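PDB 3LOO: anopheles gambiae adenosine kinase from Anopheles gambiae, which phosphorylates adenosine to AMP, probably with ATP as phosphate donor, as a member of the pfkB family of carbohydrate kinases. Local coordinates for residues 221-224 / 225-228. Sequence-based numbering, arbitrary orientation.
Sequences YKNN and LEEI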
loop_
_atom_site.group_PDB
_atom_site.type_symbol
_atom_site.label_atom_id
_atom_site.label_comp_id
_atom_site.label_asym_id
_atom_site.label_seq_id
_atom_site.Cartn_x
_atom_site.Cartn_y
_atom_site.Cartn_z
ATOM N N TYR A 221 3.033 -2.363 -15.949
ATOM C CA TYR A 221 1.917 -1.458 -16.276
ATOM C C TYR A 221 2.459 -0.043 -16.501
ATOM O O TYR A 221 1.986 0.952 -15.897
ATOM C CB TYR A 221 0.863 -1.464 -15.144
ATOM C CG TYR A 221 0.573 -2.806 -14.548
ATOM C CD1 TYR A 221 -0.094 -3.811 -15.281
ATOM C CD2 TYR A 221 0.919 -3.072 -13.209
ATOM C CE1 TYR A 221 -0.368 -5.070 -14.710
ATOM C CE2 TYR A 221 0.611 -4.284 -12.632
ATOM C CZ TYR A 221 -0.003 -5.284 -13.382
ATOM O OH TYR A 221 -0.256 -6.485 -12.766
ATOM N N LYS A 222 3.479 0.050 -17.353
ATOM C CA LYS A 222 4.176 1.319 -17.527
ATOM C C LYS A 222 3.233 2.400 -18.047
ATOM O O LYS A 222 3.228 3.536 -17.535
ATOM C CB LYS A 222 5.358 1.175 -18.482
ATOM C CG LYS A 222 6.236 2.388 -18.483
ATOM C CD LYS A 222 6.325 2.965 -19.866
ATOM C CE LYS A 222 7.046 4.296 -19.844
ATOM N NZ LYS A 222 7.938 4.427 -21.013
ATOM N N ASN A 223 2.462 2.072 -19.077
ATOM C CA ASN A 223 1.558 3.050 -19.646
ATOM C C ASN A 223 0.404 3.488 -18.704
ATOM O O ASN A 223 0.010 4.658 -18.714
ATOM C CB ASN A 223 1.060 2.614 -21.030
ATOM C CG ASN A 223 2.179 2.684 -22.095
ATOM O OD1 ASN A 223 3.116 3.474 -21.983
ATOM N ND2 ASN A 223 2.079 1.852 -23.105
ATOM N N ASN A 224 -0.115 2.557 -17.908
ATOM C CA ASN A 224 -1.128 2.874 -16.891
ATOM C C ASN A 224 -0.594 3.916 -15.929
ATOM O O ASN A 224 -1.277 4.883 -15.594
ATOM C CB ASN A 224 -1.520 1.628 -16.083
ATOM C CG ASN A 224 -2.417 0.674 -16.847
ATOM O OD1 ASN A 224 -2.950 0.980 -17.911
ATOM N ND2 ASN A 224 -2.606 -0.482 -16.286
ATOM N N LEU A 225 0.634 3.693 -15.497
ATOM C CA LEU A 225 1.339 4.567 -14.614
ATOM C C LEU A 225 1.465 5.973 -15.210
ATOM O O LEU A 225 1.165 6.987 -14.548
ATOM C CB LEU A 225 2.709 3.979 -14.386
ATOM C CG LEU A 225 3.312 4.001 -13.001
ATOM C CD1 LEU A 225 2.244 3.976 -11.924
ATOM C CD2 LEU A 225 4.258 2.797 -12.900
ATOM N N GLU A 226 1.886 6.026 -16.470
ATOM C CA GLU A 226 1.954 7.255 -17.216
ATOM C C GLU A 226 0.590 7.941 -17.296
ATOM O O GLU A 226 0.523 9.156 -17.134
ATOM C CB GLU A 226 2.442 6.985 -18.646
ATOM C CG GLU A 226 3.921 6.693 -18.752
ATOM C CD GLU A 226 4.451 6.964 -20.162
ATOM O OE1 GLU A 226 3.870 6.426 -21.135
ATOM O OE2 GLU A 226 5.393 7.768 -20.287
ATOM N N GLU A 227 -0.465 7.182 -17.609
ATOM C CA GLU A 227 -1.780 7.752 -17.762
ATOM C C GLU A 227 -2.357 8.325 -16.413
ATOM O O GLU A 227 -3.073 9.338 -16.410
ATOM C CB GLU A 227 -2.755 6.725 -18.373
ATOM C CG GLU A 227 -4.119 7.372 -18.756
ATOM C CD GLU A 227 -5.139 6.420 -19.367
ATOM O OE1 GLU A 227 -4.990 5.189 -19.301
ATOM O OE2 GLU A 227 -6.129 6.907 -19.925
ATOM N N ILE A 228 -2.020 7.706 -15.279
ATOM C CA ILE A 228 -2.578 8.148 -13.978
ATOM C C ILE A 228 -1.717 9.242 -13.315
ATOM O O ILE A 228 -2.214 10.023 -12.498
ATOM C CB ILE A 228 -2.798 6.953 -12.993
ATOM C CG1 ILE A 228 -3.852 7.313 -11.923
ATOM C CG2 ILE A 228 -1.461 6.556 -12.296
ATOM C CD1 ILE A 228 -4.454 6.054 -11.174
#
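Lys222 and Glu226, one turn apart on the short helix 222-228, meet through carbon before charge: CE of Lys222 rests 3.7 Å from CD of Glu226, the two chains passing at a slant. The lysine ammonium NZ stands 4.3 Å from Glu226 OE2, too far for a salt bridge. NZ donates a hydrogen bond to the backbone carbonyl O of Glu248, and the lysine also makes a cation-pi contact with Phe249. CG of Lys222 is trans to the backbone N (chi1 -169°), and bends at chi2 and chi4 bring the chain round beside the carboxylate. Beside this pair, the Asn223 amide lies alongside the Glu226 carboxylate, pointing the same way, with the two planes 26° apart.

Beneath these side chains runs a regular i to i+4 backbone pattern. Tyr221, at the N-cap position, accepts from Leu225 N at its carbonyl O (3.1 Å). Glu226 N binds Lys222 O at 3.0 Å. Glu227 N binds Asn223 O at 2.8 Å. Ile228 N closes on Asn224 O at 2.9 Å, the most bent of the four at 143°. CB of Leu225 sits 3.2 Å from Lys222 O, a close van der Waals contact within the turn.

Leu225 and Ile228 are buried: Leu225 packs on Phe187 and Met210, Ile228 on Phe208 and Met210, so this face covers strand 207-211 of the large sheet. Asn224 and Glu227 lean on Phe191 of helix 187-203, and the Tyr221 hydroxyl hydrogen-bonds Thr188. The helix is thus amphipathic, held along its length by four main-chain bonds, while the Lys222-Glu226 attraction is probably a modest, solvent-weakened one.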